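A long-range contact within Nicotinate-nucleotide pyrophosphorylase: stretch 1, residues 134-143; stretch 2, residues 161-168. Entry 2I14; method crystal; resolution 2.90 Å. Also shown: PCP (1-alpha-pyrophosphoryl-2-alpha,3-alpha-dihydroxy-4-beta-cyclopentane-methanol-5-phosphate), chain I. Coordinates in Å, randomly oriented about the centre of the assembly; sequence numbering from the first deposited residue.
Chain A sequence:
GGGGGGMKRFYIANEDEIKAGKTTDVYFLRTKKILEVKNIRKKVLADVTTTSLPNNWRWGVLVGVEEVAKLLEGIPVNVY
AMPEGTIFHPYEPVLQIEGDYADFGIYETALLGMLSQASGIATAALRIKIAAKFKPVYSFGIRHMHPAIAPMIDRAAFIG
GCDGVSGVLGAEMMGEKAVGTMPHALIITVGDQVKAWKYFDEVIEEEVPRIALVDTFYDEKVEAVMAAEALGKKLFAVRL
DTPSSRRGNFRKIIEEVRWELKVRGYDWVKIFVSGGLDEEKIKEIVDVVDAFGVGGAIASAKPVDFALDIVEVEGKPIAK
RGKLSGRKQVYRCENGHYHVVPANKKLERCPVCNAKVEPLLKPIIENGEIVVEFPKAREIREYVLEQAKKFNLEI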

ATOM      1  N   PHE A 134     -28.823  11.310   9.907  1.00 41.38           N
ATOM      2  CA  PHE A 134     -30.230  11.534   9.596  1.00 39.94           C
ATOM      3  C   PHE A 134     -30.667  12.985   9.427  1.00 39.24           C
ATOM      4  O   PHE A 134     -31.858  13.270   9.407  1.00 39.71           O
ATOM      5  N   LYS A 135     -29.711  13.897   9.280  1.00 37.81           N
ATOM      6  CA  LYS A 135     -30.047  15.286   9.049  1.00 38.29           C
ATOM      7  C   LYS A 135     -30.765  15.391   7.694  1.00 40.27           C
ATOM      8  O   LYS A 135     -30.928  14.405   6.982  1.00 40.59           O
ATOM      9  N   PRO A 136     -31.238  16.586   7.327  1.00 41.95           N
ATOM     10  CA  PRO A 136     -31.908  16.598   6.022  1.00 42.23           C
ATOM     11  C   PRO A 136     -30.971  16.473   4.812  1.00 42.33           C
ATOM     12  O   PRO A 136     -29.850  16.997   4.797  1.00 42.29           O
ATOM     13  N   VAL A 137     -31.456  15.774   3.792  1.00 43.13           N
ATOM     14  CA  VAL A 137     -30.711  15.541   2.551  1.00 42.20           C
ATOM     15  C   VAL A 137     -31.660  15.631   1.365  1.00 40.72           C
ATOM     16  O   VAL A 137     -32.687  14.949   1.319  1.00 39.54           O
ATOM     17  N   TYR A 138     -31.303  16.444   0.387  1.00 40.58           N
ATOM     18  CA  TYR A 138     -32.166  16.601  -0.768  1.00 42.50           C
ATOM     19  C   TYR A 138     -31.552  16.119  -2.059  1.00 42.81           C
ATOM     20  O   TYR A 138     -30.428  16.476  -2.399  1.00 43.12           O
ATOM     21  N   SER A 139     -32.315  15.308  -2.782  1.00 44.22           N
ATOM     22  CA  SER A 139     -31.894  14.762  -4.075  1.00 44.55           C
ATOM     23  C   SER A 139     -31.787  15.886  -5.114  1.00 43.52           C
ATOM     24  O   SER A 139     -32.710  16.662  -5.277  1.00 43.09           O
ATOM     25  N   PHE A 140     -30.654  15.958  -5.798  1.00 44.65           N
ATOM     26  CA  PHE A 140     -30.389  16.981  -6.802  1.00 46.39           C
ATOM     27  C   PHE A 140     -29.786  16.374  -8.061  1.00 47.22           C
ATOM     28  O   PHE A 140     -29.502  17.088  -9.027  1.00 49.54           O
ATOM     29  N   GLY A 141     -29.589  15.064  -8.051  1.00 46.80           N
ATOM     30  CA  GLY A 141     -28.919  14.408  -9.160  1.00 46.13           C
ATOM     31  C   GLY A 141     -29.506  14.113 -10.521  1.00 46.42           C
ATOM     32  O   GLY A 141     -28.739  13.790 -11.423  1.00 47.59           O
ATOM     33  N   ILE A 142     -30.817  14.227 -10.711  1.00 45.88           N
ATOM     34  CA  ILE A 142     -31.380  13.884 -12.010  1.00 44.56           C
ATOM     35  C   ILE A 142     -30.757  14.556 -13.226  1.00 44.33           C
ATOM     36  O   ILE A 142     -31.024  14.156 -14.350  1.00 43.68           O
ATOM     37  N   ARG A 143     -29.912  15.559 -13.024  1.00 45.65           N
ATOM     38  CA  ARG A 143     -29.294  16.213 -14.176  1.00 46.60           C
ATOM     39  C   ARG A 143     -28.207  15.340 -14.769  1.00 46.41           C
ATOM     40  O   ARG A 143     -27.740  15.582 -15.866  1.00 47.10           O
ATOM     41  N   GLY A 161     -34.672   7.938   1.803  1.00 49.60           N
ATOM     42  CA  GLY A 161     -34.475   8.725   3.003  1.00 51.37           C
ATOM     43  C   GLY A 161     -34.297  10.196   2.718  1.00 52.36           C
ATOM     44  O   GLY A 161     -34.175  10.999   3.645  1.00 52.80           O
ATOM     45  N   CYS A 162     -34.265  10.560   1.438  1.00 54.11           N
ATOM     46  CA  CYS A 162     -34.106  11.965   1.063  1.00 55.06           C
ATOM     47  C   CYS A 162     -35.363  12.703   1.469  1.00 54.80           C
ATOM     48  O   CYS A 162     -36.477  12.271   1.142  1.00 54.84           O
ATOM     49  N   ASP A 163     -35.181  13.799   2.196  1.00 53.78           N
ATOM     50  CA  ASP A 163     -36.310  14.581   2.659  1.00 52.87           C
ATOM     51  C   ASP A 163     -37.039  15.185   1.471  1.00 51.94           C
ATOM     52  O   ASP A 163     -38.257  15.116   1.383  1.00 52.28           O
ATOM     53  N   GLY A 164     -36.294  15.738   0.529  1.00 50.64           N
ATOM     54  CA  GLY A 164     -36.948  16.341  -0.611  1.00 50.46           C
ATOM     55  C   GLY A 164     -36.339  16.016  -1.948  1.00 50.48           C
ATOM     56  O   GLY A 164     -35.251  15.455  -2.035  1.00 51.92           O
ATOM     57  N   VAL A 165     -37.036  16.414  -3.003  1.00 50.30           N
ATOM     58  CA  VAL A 165     -36.598  16.135  -4.357  1.00 49.39           C
ATOM     59  C   VAL A 165     -36.585  17.358  -5.258  1.00 50.63           C
ATOM     60  O   VAL A 165     -37.520  18.151  -5.274  1.00 52.04           O
ATOM     61  N   SER A 166     -35.519  17.483  -6.031  1.00 51.19           N
ATOM     62  CA  SER A 166     -35.325  18.596  -6.957  1.00 51.04           C
ATOM     63  C   SER A 166     -36.295  18.537  -8.141  1.00 50.94           C
ATOM     64  O   SER A 166     -36.814  19.549  -8.600  1.00 50.59           O
ATOM     65  N   GLY A 167     -36.541  17.330  -8.621  1.00 51.69           N
ATOM     66  CA  GLY A 167     -37.404  17.150  -9.768  1.00 53.23           C
ATOM     67  C   GLY A 167     -38.868  17.485  -9.595  1.00 54.19           C
ATOM     68  O   GLY A 167     -39.523  16.997  -8.668  1.00 54.02           O
ATOM     69  N   VAL A 168     -39.382  18.301 -10.515  1.00 54.90           N
ATOM     70  CA  VAL A 168     -40.781  18.717 -10.500  1.00 54.73           C
ATOM     71  C   VAL A 168     -41.707  17.545 -10.755  1.00 55.82           C
ATOM     72  O   VAL A 168     -42.416  17.089  -9.858  1.00 56.44           O
TER

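Where two strands run parallel, the backbone ladder places the side chains, and their rotamers help decide what each one touches. The pair in nicotinate-nucleotide pyrophosphorylase, whose second strand is only weakly bonded, illustrates this. Its ladder includes Ser-139 N to Gly-164 O and Ser-166 N to Ser-139 O, both hydrogen bonds of 3.0 Å.

The CA-to-CB bond of Asp-163 points toward the first stretch, and an m rotamer (chi1 -59°) brings OD1 within 2.9 Å of Val-137 N, which donates a hydrogen bond to it; Asp-163 N in turn donates to Val-137 O, also at 2.9 Å. The side chain thus stands in for a backbone acceptor and closes a two-bond ring with Val-137. Asp-163 OD2 accepts a hydrogen bond from the water O at 2.7 Å, and the same water O donates weakly to Phe-134 O at 3.3 Å.

Tyr-138, m at chi1 with chi2 near 102°, lays its ring along the second stretch: CE2 lies 3.5 Å from Asp-163 CB, and the ring edge meets Gly-164, CD2 to N being 3.1 Å. Glycine leaves room here, since a CB on Gly-164 would fall 2.7 Å from Tyr-138 CD2, a clash.

Tyr-138 and Gly-164 lie on one face of the sheet; on the other, Ser-139 (t) and Val-165 pair, with CB of the serine 4.0 Å from CG2 of the valine, whose chi1 of 142° lies between wells. Nearby, Val-137 (t) sets CG1 4.1 Å from SG of Cys-162 (m), an apolar contact.

Farther along, the CA-to-CB bond of Phe-140 points away from the second stretch, yet its m rotamer returns the ring, so that CD1 lies 3.8 Å from CB of Ser-166 (t). Phe-140 CD2 also lies 3.2 Å from PCP O3. The CA-to-CB bond of Ile-142 (p, t) points toward the second stretch, and its CD1 lies 3.8 Å from Gly-167 CA. The OG atoms of Ser-139 and Ser-166 are hydrogen-bonded elsewhere in the structure.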

ATOM      1  CB  PHE A 134     -31.095  10.824  10.616  1.00 37.98           C
ATOM      2  CG  PHE A 134     -30.993   9.341  10.524  1.00 41.17           C
ATOM      3  CD1 PHE A 134     -31.881   8.617   9.738  1.00 42.20           C
ATOM      4  CD2 PHE A 134     -29.951   8.660  11.163  1.00 41.26           C
ATOM      5  CE1 PHE A 134     -31.732   7.232   9.584  1.00 42.65           C
ATOM      6  CE2 PHE A 134     -29.789   7.277  11.018  1.00 38.79           C
ATOM      7  CZ  PHE A 134     -30.678   6.563  10.229  1.00 41.73           C
ATOM      8  CB  LYS A 135     -28.784  16.127   9.045  1.00 37.81           C
ATOM      9  CG  LYS A 135     -28.276  16.466  10.436  1.00 38.63           C
ATOM     10  CD  LYS A 135     -26.767  16.543  10.451  1.00 40.36           C
ATOM     11  CE  LYS A 135     -26.264  17.524  11.475  1.00 41.09           C
ATOM     12  NZ  LYS A 135     -26.610  18.886  11.021  1.00 43.66           N
ATOM     13  CB  PRO A 136     -32.691  17.921   6.050  1.00 43.49           C
ATOM     14  CG  PRO A 136     -31.884  18.794   6.988  1.00 42.20           C
ATOM     15  CD  PRO A 136     -31.503  17.830   8.080  1.00 41.15           C
ATOM     16  CB  VAL A 137     -30.069  14.133   2.540  1.00 41.98           C
ATOM     17  CG1 VAL A 137     -29.340  13.913   1.252  1.00 41.46           C
ATOM     18  CG2 VAL A 137     -29.127  13.980   3.703  1.00 41.64           C
ATOM     19  CB  TYR A 138     -32.590  18.072  -0.905  1.00 43.66           C
ATOM     20  CG  TYR A 138     -33.239  18.611   0.348  1.00 44.19           C
ATOM     21  CD1 TYR A 138     -32.540  19.433   1.236  1.00 43.47           C
ATOM     22  CD2 TYR A 138     -34.516  18.213   0.693  1.00 44.29           C
ATOM     23  CE1 TYR A 138     -33.103  19.827   2.432  1.00 44.49           C
ATOM     24  CE2 TYR A 138     -35.087  18.595   1.885  1.00 46.11           C
ATOM     25  CZ  TYR A 138     -34.381  19.400   2.757  1.00 46.69           C
ATOM     26  OH  TYR A 138     -34.967  19.745   3.964  1.00 48.49           O
ATOM     27  CB  SER A 139     -32.899  13.693  -4.536  1.00 43.37           C
ATOM     28  OG  SER A 139     -32.526  13.156  -5.790  1.00 42.69           O
ATOM     29  CB  PHE A 140     -29.352  17.975  -6.280  1.00 46.66           C
ATOM     30  CG  PHE A 140     -29.860  18.932  -5.246  1.00 48.37           C
ATOM     31  CD1 PHE A 140     -31.191  18.913  -4.834  1.00 49.28           C
ATOM     32  CD2 PHE A 140     -28.995  19.893  -4.708  1.00 47.50           C
ATOM     33  CE1 PHE A 140     -31.655  19.843  -3.899  1.00 49.76           C
ATOM     34  CE2 PHE A 140     -29.440  20.819  -3.782  1.00 47.94           C
ATOM     35  CZ  PHE A 140     -30.773  20.801  -3.372  1.00 49.20           C
ATOM     36  CB  ILE A 142     -32.905  14.087 -12.041  1.00 44.72           C
ATOM     37  CG1 ILE A 142     -33.253  15.569 -11.947  1.00 45.14           C
ATOM     38  CG2 ILE A 142     -33.543  13.323 -10.898  1.00 43.57           C
ATOM     39  CD1 ILE A 142     -34.720  15.839 -12.195  1.00 44.49           C
ATOM     40  CB  ARG A 143     -28.681  17.564 -13.800  1.00 45.80           C
ATOM     41  CG  ARG A 143     -27.615  17.459 -12.746  1.00 46.74           C
ATOM     42  CD  ARG A 143     -26.650  18.640 -12.726  1.00 49.07           C
ATOM     43  NE  ARG A 143     -27.265  19.977 -12.655  1.00 52.94           N
ATOM     44  CZ  ARG A 143     -28.448  20.280 -12.112  1.00 53.81           C
ATOM     45  NH1 ARG A 143     -29.215  19.337 -11.569  1.00 58.12           N
ATOM     46  NH2 ARG A 143     -28.860  21.542 -12.086  1.00 51.17           N
ATOM     47  CB  CYS A 162     -33.883  12.112  -0.442  1.00 54.86           C
ATOM     48  SG  CYS A 162     -32.173  11.885  -0.961  1.00 57.73           S
ATOM     49  CB  ASP A 163     -35.841  15.669   3.626  1.00 54.35           C
ATOM     50  CG  ASP A 163     -35.115  15.098   4.850  1.00 56.32           C
ATOM     51  OD1 ASP A 163     -33.955  14.667   4.716  1.00 58.35           O
ATOM     52  OD2 ASP A 163     -35.703  15.068   5.952  1.00 57.47           O
ATOM     53  CB  VAL A 165     -37.505  15.064  -4.969  1.00 47.53           C
ATOM     54  CG1 VAL A 165     -37.760  15.363  -6.414  1.00 47.12           C
ATOM     55  CG2 VAL A 165     -36.868  13.691  -4.782  1.00 48.82           C
ATOM     56  CB  SER A 166     -33.866  18.550  -7.446  1.00 51.41           C
ATOM     57  OG  SER A 166     -33.574  19.534  -8.407  1.00 50.96           O
ATOM     58  CB  VAL A 168     -41.073  19.781 -11.570  1.00 53.74           C
ATOM     59  CG1 VAL A 168     -42.567  20.001 -11.671  1.00 52.52           C
ATOM     60  CG2 VAL A 168     -40.366  21.092 -11.220  1.00 52.09           C
TER
HETATM   61  C1  PCP I 392     -24.822  20.962  -8.684  1.00111.93           C
HETATM   62  C2  PCP I 392     -26.086  20.187  -9.116  1.00111.61           C
HETATM   63  C3  PCP I 392     -26.858  19.943  -7.796  1.00110.94           C
HETATM   64  C4  PCP I 392     -25.759  19.741  -6.729  1.00109.76           C
HETATM   65  C5  PCP I 392     -24.682  20.639  -7.231  1.00110.52           C
HETATM   66  CP  PCP I 392     -25.290  18.265  -6.528  1.00108.33           C
HETATM   67  O1  PCP I 392     -25.044  22.470  -8.740  1.00112.65           O
HETATM   68  O2  PCP I 392     -26.876  20.953 -10.030  1.00112.56           O
HETATM   69  O3  PCP I 392     -27.674  21.061  -7.401  1.00110.29           O
HETATM   70  OP  PCP I 392     -24.713  17.615  -7.715  1.00106.10           O
HETATM   71  P   PCP I 392     -23.450  16.581  -7.652  1.00104.66           P
HETATM   72  O1P PCP I 392     -23.789  15.436  -8.525  1.00104.02           O
HETATM   73  O2P PCP I 392     -23.299  16.180  -6.217  1.00103.28           O
HETATM   74  O3P PCP I 392     -22.278  17.340  -8.177  1.00103.89           O
HETATM   75  PA  PCP I 392     -23.947  23.570  -8.393  1.00112.98           P
HETATM   76  O1A PCP I 392     -22.733  23.264  -9.252  1.00111.85           O
HETATM   77  O2A PCP I 392     -23.650  23.415  -6.916  1.00112.50           O
HETATM   78  O3A PCP I 392     -24.667  24.908  -8.760  1.00110.50           O
HETATM   79  PB  PCP I 392     -25.662  25.399  -9.841  1.00106.90           P
HETATM   80  O1B PCP I 392     -25.846  26.879  -9.801  1.00106.90           O
HETATM   81  O2B PCP I 392     -26.983  24.832  -9.660  1.00106.05           O
HETATM   82  O3B PCP I 392     -25.197  25.029 -11.209  1.00106.94           O
HETATM   83  O   HOH W   1     -34.896  14.157   8.340  1.00 33.11           O